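Long-range contacts in peptidoglycan synthase activator LpoP (Pseudomonas aeruginosa, PDB 6W5Q), which activates a peptidoglycan synthase, probably as an outer-membrane lipoprotein whose globular C-terminal TPR domain, the part described here, makes protein contacts: residues A17-A22 with E39-I44; E48-Y53 with P83-G88; E91-A96 with A107-K112. All blocks are in the same frame, centred on the assembly; numbering follows the deposited sequence.

Contact 1 (A17-A22 with E39-I44); sequences AMLTTA and ERAQRI. With SO4 (sulfate ion), chain I.
Met18 meets Arg40 and Ala41 through a folded side chain: CG lies anti to the carbonyl carbon (chi1 -73°), and bends at chi2 and chi3 set SD and CE. Arg40 has CG anti to its backbone N (chi1 -175°) and runs extended from CG to NE, crossing the methionine obliquely. Met18 SD and CE arrive at the edge of the guanidinium, near its plane, with Met18 CE 3.3 Å from Arg40 NH1. Nearer the backbone, Met18 CB rests on Ala41 CB at 3.8 Å. Ile44 CD1 and Leu19 CD2 add looser contacts, to Met18 CG and Ala41 CB. At another edge of the Arg40 guanidinium, NE and NH2 hold a sulfate ion, probably from the crystallisation liquor, that sits between Arg40 and Arg43; its O4 accepts from Arg40 NE at 2.8 Å and from Arg40 NH2 at 3.0 Å, while Arg43 NH2 donates to O2 at 3.1 Å. The anion probably offsets the repulsion of two neighbouring positive charges. The 17-22 and 39-44 segments of the hairpin of helices 13-28 and 31-44 run antiparallel, 172° between their directions, axes 9.2 Å apart at closest, and helix 49-61 packs against them where Leu19 touches Val51.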
ATOM      1  N   ALA A  17     -11.241  -7.327 -10.021  1.00 33.63           N
ATOM      2  CA  ALA A  17     -11.944  -6.282 -10.756  1.00 35.98           C
ATOM      3  C   ALA A  17     -11.687  -4.914 -10.129  1.00 34.54           C
ATOM      4  O   ALA A  17     -11.375  -3.946 -10.834  1.00 32.53           O
ATOM      5  CB  ALA A  17     -13.442  -6.587 -10.811  1.00 34.79           C
ATOM      6  N   MET A  18     -11.793  -4.823  -8.799  1.00 33.07           N
ATOM      7  CA  MET A  18     -11.585  -3.546  -8.122  1.00 30.86           C
ATOM      8  C   MET A  18     -10.139  -3.075  -8.244  1.00 31.39           C
ATOM      9  O   MET A  18      -9.884  -1.892  -8.503  1.00 32.91           O
ATOM     10  CB  MET A  18     -11.998  -3.666  -6.654  1.00 28.66           C
ATOM     11  CG  MET A  18     -13.527  -3.741  -6.461  1.00 38.60           C
ATOM     12  SD  MET A  18     -14.399  -2.349  -7.228  1.00 45.12           S
ATOM     13  CE  MET A  18     -15.157  -3.107  -8.663  1.00 39.27           C
ATOM     14  N   LEU A  19      -9.181  -3.986  -8.066  1.00 33.92           N
ATOM     15  CA  LEU A  19      -7.775  -3.656  -8.297  1.00 38.97           C
ATOM     16  C   LEU A  19      -7.561  -3.142  -9.712  1.00 34.26           C
ATOM     17  O   LEU A  19      -6.939  -2.091  -9.916  1.00 29.13           O
ATOM     18  CB  LEU A  19      -6.885  -4.883  -8.041  1.00 36.59           C
ATOM     19  CG  LEU A  19      -6.922  -5.448  -6.616  1.00 39.44           C
ATOM     20  CD1 LEU A  19      -5.756  -6.384  -6.352  1.00 45.67           C
ATOM     21  CD2 LEU A  19      -6.944  -4.329  -5.589  1.00 38.74           C
ATOM     22  N   THR A  20      -8.061  -3.885 -10.703  1.00 35.05           N
ATOM     23  CA  THR A  20      -7.946  -3.462 -12.099  1.00 33.79           C
ATOM     24  C   THR A  20      -8.552  -2.078 -12.309  1.00 38.79           C
ATOM     25  O   THR A  20      -7.954  -1.208 -12.962  1.00 36.11           O
ATOM     26  CB  THR A  20      -8.644  -4.471 -13.003  1.00 40.43           C
ATOM     27  OG1 THR A  20      -7.943  -5.715 -12.953  1.00 46.04           O
ATOM     28  CG2 THR A  20      -8.680  -3.967 -14.427  1.00 39.24           C
ATOM     29  N   THR A  21      -9.753  -1.865 -11.768  1.00 32.71           N
ATOM     30  CA  THR A  21     -10.392  -0.562 -11.875  1.00 32.06           C
ATOM     31  C   THR A  21      -9.567   0.515 -11.176  1.00 33.98           C
ATOM     32  O   THR A  21      -9.354   1.602 -11.727  1.00 31.11           O
ATOM     33  CB  THR A  21     -11.800  -0.648 -11.293  1.00 31.75           C
ATOM     34  OG1 THR A  21     -12.592  -1.504 -12.127  1.00 36.08           O
ATOM     35  CG2 THR A  21     -12.433   0.728 -11.226  1.00 33.94           C
ATOM     36  N   ALA A  22      -9.093   0.227  -9.962  1.00 29.07           N
ATOM     37  CA  ALA A  22      -8.230   1.170  -9.247  1.00 35.22           C
ATOM     38  C   ALA A  22      -7.006   1.549 -10.067  1.00 33.29           C
ATOM     39  O   ALA A  22      -6.642   2.725 -10.140  1.00 33.17           O
ATOM     40  CB  ALA A  22      -7.793   0.585  -7.910  1.00 27.79           C
ATOM     41  N   GLU A  39     -11.044   1.112  -1.426  1.00 26.68           N
ATOM     42  CA  GLU A  39     -11.846   0.941  -0.217  1.00 30.70           C
ATOM     43  C   GLU A  39     -13.040   0.031  -0.482  1.00 29.08           C
ATOM     44  O   GLU A  39     -13.526  -0.639   0.432  1.00 27.93           O
ATOM     45  CB  GLU A  39     -12.314   2.297   0.329  1.00 27.81           C
ATOM     46  CG  GLU A  39     -11.212   3.307   0.571  1.00 29.59           C
ATOM     47  CD  GLU A  39     -10.528   3.132   1.915  1.00 35.77           C
ATOM     48  OE1 GLU A  39      -9.619   3.929   2.217  1.00 35.95           O
ATOM     49  OE2 GLU A  39     -10.898   2.201   2.668  1.00 39.08           O
ATOM     50  N   ARG A  40     -13.515  -0.022  -1.726  1.00 30.62           N
ATOM     51  CA  ARG A  40     -14.559  -0.985  -2.058  1.00 31.79           C
ATOM     52  C   ARG A  40     -13.982  -2.395  -2.095  1.00 28.17           C
ATOM     53  O   ARG A  40     -14.634  -3.354  -1.667  1.00 26.58           O
ATOM     54  CB  ARG A  40     -15.224  -0.588  -3.392  1.00 27.11           C
ATOM     55  CG  ARG A  40     -16.444  -1.444  -3.812  1.00 39.56           C
ATOM     56  CD  ARG A  40     -17.122  -0.894  -5.088  1.00 39.50           C
ATOM     57  NE  ARG A  40     -18.516  -1.324  -5.269  1.00 39.67           N
ATOM     58  CZ  ARG A  40     -18.948  -2.110  -6.264  1.00 48.71           C
ATOM     59  NH1 ARG A  40     -18.094  -2.569  -7.176  1.00 42.96           N
ATOM     60  NH2 ARG A  40     -20.240  -2.447  -6.356  1.00 39.00           N
ATOM     61  N   ALA A  41     -12.739  -2.534  -2.569  1.00 31.91           N
ATOM     62  CA  ALA A  41     -12.061  -3.828  -2.550  1.00 28.87           C
ATOM     63  C   ALA A  41     -11.986  -4.414  -1.137  1.00 30.65           C
ATOM     64  O   ALA A  41     -12.089  -5.637  -0.957  1.00 32.71           O
ATOM     65  CB  ALA A  41     -10.658  -3.674  -3.147  1.00 28.78           C
ATOM     66  N   GLN A  42     -11.792  -3.554  -0.121  1.00 29.59           N
ATOM     67  CA  GLN A  42     -11.726  -4.016   1.268  1.00 33.27           C
ATOM     68  C   GLN A  42     -13.048  -4.576   1.772  1.00 32.41           C
ATOM     69  O   GLN A  42     -13.053  -5.396   2.694  1.00 33.11           O
ATOM     70  CB  GLN A  42     -11.308  -2.885   2.189  1.00 33.28           C
ATOM     71  CG  GLN A  42      -9.932  -2.366   1.956  1.00 34.62           C
ATOM     72  CD  GLN A  42      -9.406  -1.676   3.188  1.00 32.95           C
ATOM     73  OE1 GLN A  42      -9.105  -2.320   4.186  1.00 40.76           O
ATOM     74  NE2 GLN A  42      -9.320  -0.358   3.136  1.00 29.88           N
ATOM     75  N   ARG A  43     -14.181  -4.124   1.231  1.00 36.89           N
ATOM     76  CA  ARG A  43     -15.458  -4.709   1.637  1.00 32.49           C
ATOM     77  C   ARG A  43     -15.538  -6.183   1.260  1.00 36.77           C
ATOM     78  O   ARG A  43     -16.209  -6.969   1.945  1.00 38.26           O
ATOM     79  CB  ARG A  43     -16.608  -3.934   1.011  1.00 33.50           C
ATOM     80  CG  ARG A  43     -16.747  -2.512   1.533  1.00 31.86           C
ATOM     81  CD  ARG A  43     -17.685  -1.707   0.635  1.00 31.98           C
ATOM     82  NE  ARG A  43     -19.057  -2.209   0.661  1.00 28.63           N
ATOM     83  CZ  ARG A  43     -19.995  -1.829  -0.198  1.00 36.39           C
ATOM     84  NH1 ARG A  43     -19.689  -0.947  -1.143  1.00 31.41           N
ATOM     85  NH2 ARG A  43     -21.233  -2.315  -0.109  1.00 37.67           N
ATOM     86  N   ILE A  44     -14.866  -6.571   0.177  1.00 33.24           N
ATOM     87  CA  ILE A  44     -14.780  -7.967  -0.240  1.00 35.27           C
ATOM     88  C   ILE A  44     -13.635  -8.688   0.464  1.00 40.08           C
ATOM     89  O   ILE A  44     -13.769  -9.844   0.869  1.00 45.06           O
ATOM     90  CB  ILE A  44     -14.617  -8.033  -1.772  1.00 42.03           C
ATOM     91  CG1 ILE A  44     -15.823  -7.404  -2.472  1.00 43.58           C
ATOM     92  CG2 ILE A  44     -14.389  -9.456  -2.235  1.00 45.37           C
ATOM     93  CD1 ILE A  44     -15.429  -6.321  -3.448  1.00 46.51           C
TER
HETATM   94  S   SO4 I 301     -21.813  -0.555  -3.660  1.00 58.45           S
HETATM   95  O1  SO4 I 301     -21.240   0.763  -3.945  1.00 41.75           O
HETATM   96  O2  SO4 I 301     -22.505  -0.592  -2.381  1.00 50.82           O
HETATM   97  O3  SO4 I 301     -22.738  -0.953  -4.722  1.00 59.01           O
HETATM   98  O4  SO4 I 301     -20.733  -1.528  -3.593  1.00 67.12           O

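Contact 2 (E48-Y53 with P83-G88)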
ATOM      1  N   GLU A  48      -6.698  -8.564   2.727  1.00 49.03           N
ATOM      2  CA  GLU A  48      -5.815  -8.815   1.597  1.00 42.82           C
ATOM      3  C   GLU A  48      -4.662  -7.810   1.617  1.00 43.49           C
ATOM      4  O   GLU A  48      -4.896  -6.617   1.368  1.00 35.65           O
ATOM      5  CB  GLU A  48      -6.584  -8.741   0.281  1.00 41.75           C
ATOM      6  CG  GLU A  48      -5.738  -8.865  -0.999  1.00 49.41           C
ATOM      7  CD  GLU A  48      -4.803 -10.074  -1.028  1.00 61.62           C
ATOM      8  OE1 GLU A  48      -3.583  -9.901  -0.788  1.00 61.78           O
ATOM      9  OE2 GLU A  48      -5.282 -11.195  -1.309  1.00 69.09           O
ATOM     10  N   PRO A  49      -3.434  -8.231   1.904  1.00 42.57           N
ATOM     11  CA  PRO A  49      -2.324  -7.259   1.918  1.00 36.29           C
ATOM     12  C   PRO A  49      -2.077  -6.615   0.563  1.00 34.31           C
ATOM     13  O   PRO A  49      -1.635  -5.459   0.509  1.00 29.43           O
ATOM     14  CB  PRO A  49      -1.127  -8.091   2.385  1.00 37.99           C
ATOM     15  CG  PRO A  49      -1.553  -9.535   2.260  1.00 45.49           C
ATOM     16  CD  PRO A  49      -3.040  -9.572   2.350  1.00 39.24           C
ATOM     17  N   GLN A  50      -2.366  -7.311  -0.536  1.00 33.97           N
ATOM     18  CA  GLN A  50      -2.155  -6.698  -1.841  1.00 41.20           C
ATOM     19  C   GLN A  50      -3.109  -5.530  -2.064  1.00 37.13           C
ATOM     20  O   GLN A  50      -2.738  -4.535  -2.699  1.00 35.34           O
ATOM     21  CB  GLN A  50      -2.290  -7.747  -2.949  1.00 45.99           C
ATOM     22  CG  GLN A  50      -1.031  -8.613  -3.125  1.00 56.65           C
ATOM     23  CD  GLN A  50      -0.222  -8.233  -4.355  1.00 64.10           C
ATOM     24  OE1 GLN A  50      -0.155  -7.057  -4.720  1.00 64.44           O
ATOM     25  NE2 GLN A  50       0.395  -9.227  -5.005  1.00 66.91           N
ATOM     26  N   VAL A  51      -4.318  -5.605  -1.518  1.00 32.47           N
ATOM     27  CA  VAL A  51      -5.208  -4.454  -1.576  1.00 33.67           C
ATOM     28  C   VAL A  51      -4.611  -3.298  -0.793  1.00 29.89           C
ATOM     29  O   VAL A  51      -4.562  -2.157  -1.274  1.00 27.93           O
ATOM     30  CB  VAL A  51      -6.606  -4.821  -1.053  1.00 34.58           C
ATOM     31  CG1 VAL A  51      -7.465  -3.567  -0.938  1.00 34.54           C
ATOM     32  CG2 VAL A  51      -7.258  -5.808  -1.973  1.00 31.30           C
ATOM     33  N   LEU A  52      -4.139  -3.583   0.424  1.00 32.61           N
ATOM     34  CA  LEU A  52      -3.565  -2.544   1.282  1.00 33.78           C
ATOM     35  C   LEU A  52      -2.311  -1.945   0.659  1.00 32.50           C
ATOM     36  O   LEU A  52      -2.084  -0.728   0.737  1.00 25.82           O
ATOM     37  CB  LEU A  52      -3.277  -3.134   2.668  1.00 27.56           C
ATOM     38  CG  LEU A  52      -4.600  -3.546   3.328  1.00 33.94           C
ATOM     39  CD1 LEU A  52      -4.427  -4.275   4.619  1.00 35.00           C
ATOM     40  CD2 LEU A  52      -5.490  -2.334   3.542  1.00 33.92           C
ATOM     41  N   TYR A  53      -1.505  -2.784   0.004  1.00 36.34           N
ATOM     42  CA  TYR A  53      -0.316  -2.301  -0.689  1.00 35.21           C
ATOM     43  C   TYR A  53      -0.661  -1.231  -1.721  1.00 33.29           C
ATOM     44  O   TYR A  53      -0.024  -0.172  -1.777  1.00 35.50           O
ATOM     45  CB  TYR A  53       0.394  -3.474  -1.356  1.00 33.03           C
ATOM     46  CG  TYR A  53       1.589  -3.045  -2.170  1.00 32.84           C
ATOM     47  CD1 TYR A  53       2.803  -2.761  -1.551  1.00 35.11           C
ATOM     48  CD2 TYR A  53       1.508  -2.930  -3.554  1.00 42.51           C
ATOM     49  CE1 TYR A  53       3.912  -2.373  -2.289  1.00 41.12           C
ATOM     50  CE2 TYR A  53       2.607  -2.543  -4.303  1.00 46.69           C
ATOM     51  CZ  TYR A  53       3.809  -2.266  -3.663  1.00 47.37           C
ATOM     52  OH  TYR A  53       4.907  -1.876  -4.395  1.00 53.63           O
ATOM     53  N   PRO A  83       7.309 -12.810   1.197  1.00 51.52           N
ATOM     54  CA  PRO A  83       8.477 -11.925   1.367  1.00 45.47           C
ATOM     55  C   PRO A  83       8.576 -10.814   0.340  1.00 43.43           C
ATOM     56  O   PRO A  83       8.938  -9.684   0.696  1.00 47.47           O
ATOM     57  CB  PRO A  83       9.670 -12.890   1.260  1.00 46.58           C
ATOM     58  CG  PRO A  83       9.089 -14.271   1.437  1.00 50.02           C
ATOM     59  CD  PRO A  83       7.697 -14.197   0.899  1.00 52.10           C
ATOM     60  N   ALA A  84       8.292 -11.107  -0.930  1.00 46.80           N
ATOM     61  CA  ALA A  84       8.307 -10.062  -1.949  1.00 41.02           C
ATOM     62  C   ALA A  84       7.353  -8.938  -1.586  1.00 40.20           C
ATOM     63  O   ALA A  84       7.670  -7.759  -1.772  1.00 39.73           O
ATOM     64  CB  ALA A  84       7.941 -10.654  -3.310  1.00 44.85           C
ATOM     65  N   LEU A  85       6.189  -9.286  -1.039  1.00 43.33           N
ATOM     66  CA  LEU A  85       5.184  -8.286  -0.701  1.00 40.95           C
ATOM     67  C   LEU A  85       5.585  -7.500   0.539  1.00 38.08           C
ATOM     68  O   LEU A  85       5.360  -6.288   0.616  1.00 37.23           O
ATOM     69  CB  LEU A  85       3.834  -8.972  -0.499  1.00 38.78           C
ATOM     70  CG  LEU A  85       2.612  -8.092  -0.226  1.00 38.45           C
ATOM     71  CD1 LEU A  85       2.563  -6.905  -1.160  1.00 34.04           C
ATOM     72  CD2 LEU A  85       1.336  -8.914  -0.358  1.00 46.22           C
ATOM     73  N   GLN A  86       6.176  -8.177   1.524  1.00 37.82           N
ATOM     74  CA  GLN A  86       6.645  -7.484   2.715  1.00 38.20           C
ATOM     75  C   GLN A  86       7.755  -6.506   2.371  1.00 39.01           C
ATOM     76  O   GLN A  86       7.783  -5.388   2.896  1.00 35.07           O
ATOM     77  CB  GLN A  86       7.132  -8.494   3.742  1.00 40.50           C
ATOM     78  CG  GLN A  86       6.125  -9.574   4.043  1.00 47.45           C
ATOM     79  CD  GLN A  86       6.703 -10.664   4.912  1.00 49.36           C
ATOM     80  OE1 GLN A  86       6.455 -11.852   4.695  1.00 54.24           O
ATOM     81  NE2 GLN A  86       7.466 -10.265   5.912  1.00 48.55           N
ATOM     82  N   ALA A  87       8.687  -6.926   1.507  1.00 38.88           N
ATOM     83  CA  ALA A  87       9.710  -6.015   0.994  1.00 38.81           C
ATOM     84  C   ALA A  87       9.069  -4.790   0.351  1.00 34.39           C
ATOM     85  O   ALA A  87       9.460  -3.648   0.628  1.00 36.47           O
ATOM     86  CB  ALA A  87      10.611  -6.742  -0.014  1.00 35.90           C
ATOM     87  N   GLY A  88       8.076  -5.010  -0.509  1.00 32.07           N
ATOM     88  CA  GLY A  88       7.373  -3.885  -1.109  1.00 32.75           C
ATOM     89  C   GLY A  88       6.754  -2.964  -0.075  1.00 30.90           C
ATOM     90  O   GLY A  88       6.897  -1.740  -0.150  1.00 32.34           O
TER
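Leu85 reaches across to Pro49, Gln50 and Tyr53, its two methyls serving different partners. Its CG stands anti to the backbone N (chi1 -176°), which carries the branch toward the other helix. Leu85 CD2 lies against Gln50 CG at 3.7 Å and Pro49 CB at 3.8 Å; the leucine crosses the proline at about a right angle and the glutamine at a slant. Leu85 CD1 lies 4.1 Å from Tyr53 CB, and the leucine and the tyrosine pass alongside, pointing opposite ways. With its own CG anti to the backbone N, Tyr53 sends its ring on toward Gly88, presenting an edge to a backbone that carries no side chain: Tyr53 CE1 is 3.7 Å from Gly88 C, and Gly88 O lies in the ring plane. At the start of its helix, Glu48 is the N-cap, and Glu48 OE1 takes the Gln50 N-H through its anti lone pair at 2.9 Å, nearly straight at 165°. Segments 49-53 and 83-88 run 25° from parallel, the side-by-side packing of near-parallel helices in a TPR-type array. Helix 65-78, between their helices in sequence, touches both: Leu52 meets Val71, and Gln86 meets Leu76.

Contact 3 (E91-A96 with A107-K112). With SO4 (sulfate ion), chain J.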
ATOM      1  N   GLU A  91       9.350  -0.833   1.775  1.00 30.28           N
ATOM      2  CA  GLU A  91       9.799   0.277   0.935  1.00 35.33           C
ATOM      3  C   GLU A  91       8.773   1.405   0.918  1.00 34.12           C
ATOM      4  O   GLU A  91       9.133   2.581   1.005  1.00 33.68           O
ATOM      5  CB  GLU A  91      10.088  -0.200  -0.492  1.00 30.14           C
ATOM      6  CG  GLU A  91      10.393   0.952  -1.447  1.00 33.14           C
ATOM      7  CD  GLU A  91      11.610   1.794  -1.004  1.00 39.45           C
ATOM      8  OE1 GLU A  91      12.513   1.252  -0.319  1.00 37.69           O
ATOM      9  OE2 GLU A  91      11.670   3.007  -1.344  1.00 41.23           O
ATOM     10  N   LEU A  92       7.485   1.061   0.828  1.00 33.33           N
ATOM     11  CA  LEU A  92       6.437   2.068   0.958  1.00 32.75           C
ATOM     12  C   LEU A  92       6.508   2.777   2.302  1.00 31.30           C
ATOM     13  O   LEU A  92       6.307   3.992   2.388  1.00 29.57           O
ATOM     14  CB  LEU A  92       5.060   1.419   0.792  1.00 33.57           C
ATOM     15  CG  LEU A  92       4.400   1.476  -0.583  1.00 41.90           C
ATOM     16  CD1 LEU A  92       5.319   0.901  -1.664  1.00 44.09           C
ATOM     17  CD2 LEU A  92       3.032   0.758  -0.549  1.00 37.95           C
ATOM     18  N   ILE A  93       6.762   2.030   3.373  1.00 28.44           N
ATOM     19  CA  ILE A  93       6.835   2.646   4.697  1.00 31.61           C
ATOM     20  C   ILE A  93       8.035   3.589   4.782  1.00 27.57           C
ATOM     21  O   ILE A  93       7.938   4.687   5.342  1.00 29.08           O
ATOM     22  CB  ILE A  93       6.880   1.548   5.777  1.00 29.78           C
ATOM     23  CG1 ILE A  93       5.545   0.802   5.813  1.00 26.79           C
ATOM     24  CG2 ILE A  93       7.261   2.127   7.145  1.00 33.09           C
ATOM     25  CD1 ILE A  93       5.562  -0.453   6.636  1.00 30.56           C
ATOM     26  N   ALA A  94       9.178   3.172   4.223  1.00 32.13           N
ATOM     27  CA  ALA A  94      10.354   4.030   4.146  1.00 33.80           C
ATOM     28  C   ALA A  94      10.029   5.332   3.431  1.00 31.68           C
ATOM     29  O   ALA A  94      10.418   6.419   3.873  1.00 36.89           O
ATOM     30  CB  ALA A  94      11.489   3.303   3.416  1.00 27.55           C
ATOM     31  N   GLN A  95       9.320   5.234   2.309  1.00 30.80           N
ATOM     32  CA  GLN A  95       9.018   6.426   1.527  1.00 31.79           C
ATOM     33  C   GLN A  95       8.054   7.328   2.262  1.00 36.26           C
ATOM     34  O   GLN A  95       8.156   8.554   2.162  1.00 35.90           O
ATOM     35  CB  GLN A  95       8.458   6.026   0.171  1.00 37.69           C
ATOM     36  CG  GLN A  95       9.423   5.216  -0.640  1.00 34.10           C
ATOM     37  CD  GLN A  95       8.925   5.000  -2.028  1.00 40.20           C
ATOM     38  OE1 GLN A  95       9.500   4.216  -2.794  1.00 45.91           O
ATOM     39  NE2 GLN A  95       7.836   5.686  -2.377  1.00 31.89           N
ATOM     40  N   ALA A  96       7.136   6.734   3.026  1.00 30.38           N
ATOM     41  CA  ALA A  96       6.215   7.524   3.837  1.00 34.45           C
ATOM     42  C   ALA A  96       6.929   8.203   5.011  1.00 33.41           C
ATOM     43  O   ALA A  96       6.571   9.324   5.390  1.00 32.41           O
ATOM     44  CB  ALA A  96       5.078   6.629   4.335  1.00 28.78           C
ATOM     45  N   ALA A 107      15.455   4.750   6.823  1.00 30.68           N
ATOM     46  CA  ALA A 107      16.577   3.830   6.654  1.00 26.63           C
ATOM     47  C   ALA A 107      16.316   2.528   7.388  1.00 27.02           C
ATOM     48  O   ALA A 107      16.681   1.448   6.912  1.00 29.79           O
ATOM     49  CB  ALA A 107      17.874   4.467   7.159  1.00 31.21           C
ATOM     50  N   LEU A 108      15.687   2.621   8.557  1.00 28.70           N
ATOM     51  CA  LEU A 108      15.400   1.439   9.343  1.00 30.62           C
ATOM     52  C   LEU A 108      14.363   0.582   8.651  1.00 33.99           C
ATOM     53  O   LEU A 108      14.370  -0.643   8.794  1.00 38.25           O
ATOM     54  CB  LEU A 108      14.919   1.855  10.738  1.00 31.98           C
ATOM     55  CG  LEU A 108      15.996   2.496  11.626  1.00 39.06           C
ATOM     56  CD1 LEU A 108      15.434   2.925  12.966  1.00 39.26           C
ATOM     57  CD2 LEU A 108      17.141   1.519  11.838  1.00 28.12           C
ATOM     58  N   ALA A 109      13.467   1.213   7.894  1.00 32.55           N
ATOM     59  CA  ALA A 109      12.458   0.455   7.166  1.00 33.50           C
ATOM     60  C   ALA A 109      13.072  -0.219   5.956  1.00 35.93           C
ATOM     61  O   ALA A 109      12.790  -1.390   5.689  1.00 36.86           O
ATOM     62  CB  ALA A 109      11.308   1.371   6.755  1.00 32.02           C
ATOM     63  N   ARG A 110      13.942   0.496   5.231  1.00 32.67           N
ATOM     64  CA  ARG A 110      14.615  -0.100   4.085  1.00 37.54           C
ATOM     65  C   ARG A 110      15.539  -1.218   4.518  1.00 43.37           C
ATOM     66  O   ARG A 110      15.852  -2.104   3.715  1.00 43.83           O
ATOM     67  CB  ARG A 110      15.420   0.953   3.324  1.00 39.19           C
ATOM     68  CG  ARG A 110      14.587   2.066   2.753  1.00 34.16           C
ATOM     69  CD  ARG A 110      15.211   2.677   1.499  1.00 42.91           C
ATOM     70  NE  ARG A 110      14.187   3.371   0.715  1.00 41.36           N
ATOM     71  CZ  ARG A 110      13.876   4.654   0.861  1.00 41.86           C
ATOM     72  NH1 ARG A 110      14.532   5.398   1.751  1.00 38.85           N
ATOM     73  NH2 ARG A 110      12.912   5.192   0.116  1.00 42.48           N
ATOM     74  N   GLN A 111      16.003  -1.173   5.773  1.00 39.79           N
ATOM     75  CA  GLN A 111      16.790  -2.273   6.328  1.00 43.32           C
ATOM     76  C   GLN A 111      15.950  -3.537   6.470  1.00 47.22           C
ATOM     77  O   GLN A 111      16.446  -4.648   6.244  1.00 47.26           O
ATOM     78  CB  GLN A 111      17.354  -1.878   7.689  1.00 43.59           C
ATOM     79  CG  GLN A 111      18.817  -1.609   7.735  1.00 51.45           C
ATOM     80  CD  GLN A 111      19.340  -1.641   9.158  1.00 59.76           C
ATOM     81  OE1 GLN A 111      18.622  -2.021  10.087  1.00 62.56           O
ATOM     82  NE2 GLN A 111      20.593  -1.251   9.339  1.00 58.67           N
ATOM     83  N   LYS A 112      14.677  -3.383   6.865  1.00 47.03           N
ATOM     84  CA  LYS A 112      13.797  -4.537   7.038  1.00 45.19           C
ATOM     85  C   LYS A 112      13.347  -5.096   5.705  1.00 47.58           C
ATOM     86  O   LYS A 112      13.094  -6.298   5.594  1.00 59.77           O
ATOM     87  CB  LYS A 112      12.576  -4.168   7.886  1.00 40.16           C
ATOM     88  CG  LYS A 112      12.927  -3.343   9.086  1.00 38.77           C
ATOM     89  CD  LYS A 112      11.804  -3.171  10.066  1.00 39.01           C
ATOM     90  CE  LYS A 112      12.305  -2.319  11.245  1.00 48.44           C
ATOM     91  NZ  LYS A 112      11.208  -1.721  12.043  1.00 46.57           N
TER
HETATM   92  S   SO4 J 302       8.259  -3.017  13.517  1.00 68.64           S
HETATM   93  O1  SO4 J 302       8.399  -1.564  13.371  1.00 56.60           O
HETATM   94  O2  SO4 J 302       7.794  -3.324  14.868  1.00 65.60           O
HETATM   95  O3  SO4 J 302       7.280  -3.527  12.555  1.00 72.02           O
HETATM   96  O4  SO4 J 302       9.537  -3.690  13.274  1.00 63.43           O
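Arg110 grips Glu91 side-on in a two-pronged salt bridge, one nitrogen to each carboxylate oxygen. Arg110 NE donates to Glu91 OE1 at 2.9 Å, on the syn lone pair, with the oxygen tilted 19° from the guanidinium plane. Arg110 NH2 donates to Glu91 OE2, also at 2.9 Å; this oxygen lies in the guanidinium plane but is met on its syn side from somewhat outside the carboxylate plane. The two flat groups are 32° apart rather than coplanar. Glu91 has CG anti to the backbone N and bends at chi2, while Arg110 stretches out from CG to NE to reach it. The guanidinium has a second acid: Arg110 NH1 forms a salt bridge with Glu98, so two carboxylates probably share its charge and would limit its rotation. Ala94 CB lies 3.7 Å above the guanidinium plane, over its centre, and touches Arg110 CG at 3.4 Å. Gln95 CG comes within 3.6 Å of Arg110 NH2. Next to the salt bridge the small residues pack closely: Ala94 CB and Ala109 CB are 3.9 Å apart, and Ile93 CG2 adds a contact to the same Ala109 methyl. On helix 103-114, Lys112 NZ donates to a sulfate probably brought by the crystallisation liquor. Alanines facing each other fit the short 7.9 Å separation of the segment axes, which run antiparallel at 174°. This is the antiparallel helix pair at the C-terminal end of the domain: helix 103-114 lies against helix 83-99, whose Ile93 packs on Ala72 and Leu76 of helix 65-78.

In the fold
The three contacts follow one another along a chain built of six helices and no strands, each closing before the next opens. Contact 1 pairs helices 13-28 and 31-44, contact 2 joins helix 49-61 to helix 83-99, and contact 3 pairs helix 83-99 with helix 103-114. Contacts 1 and 2 have centres about 15 Å apart and touch through Ala41 and Leu19 on Val51; contacts 2 and 3, about 13 Å apart between centres, share helix 83-99 and meet where Leu92 packs on Tyr53. Contacts 1 and 3 lie on opposite sides of the chain's centre, about 26 Å between centres. Antiparallel hairpins stacked side by side are the TPR architecture, consistent with a domain that acts through protein binding as a synthase activator.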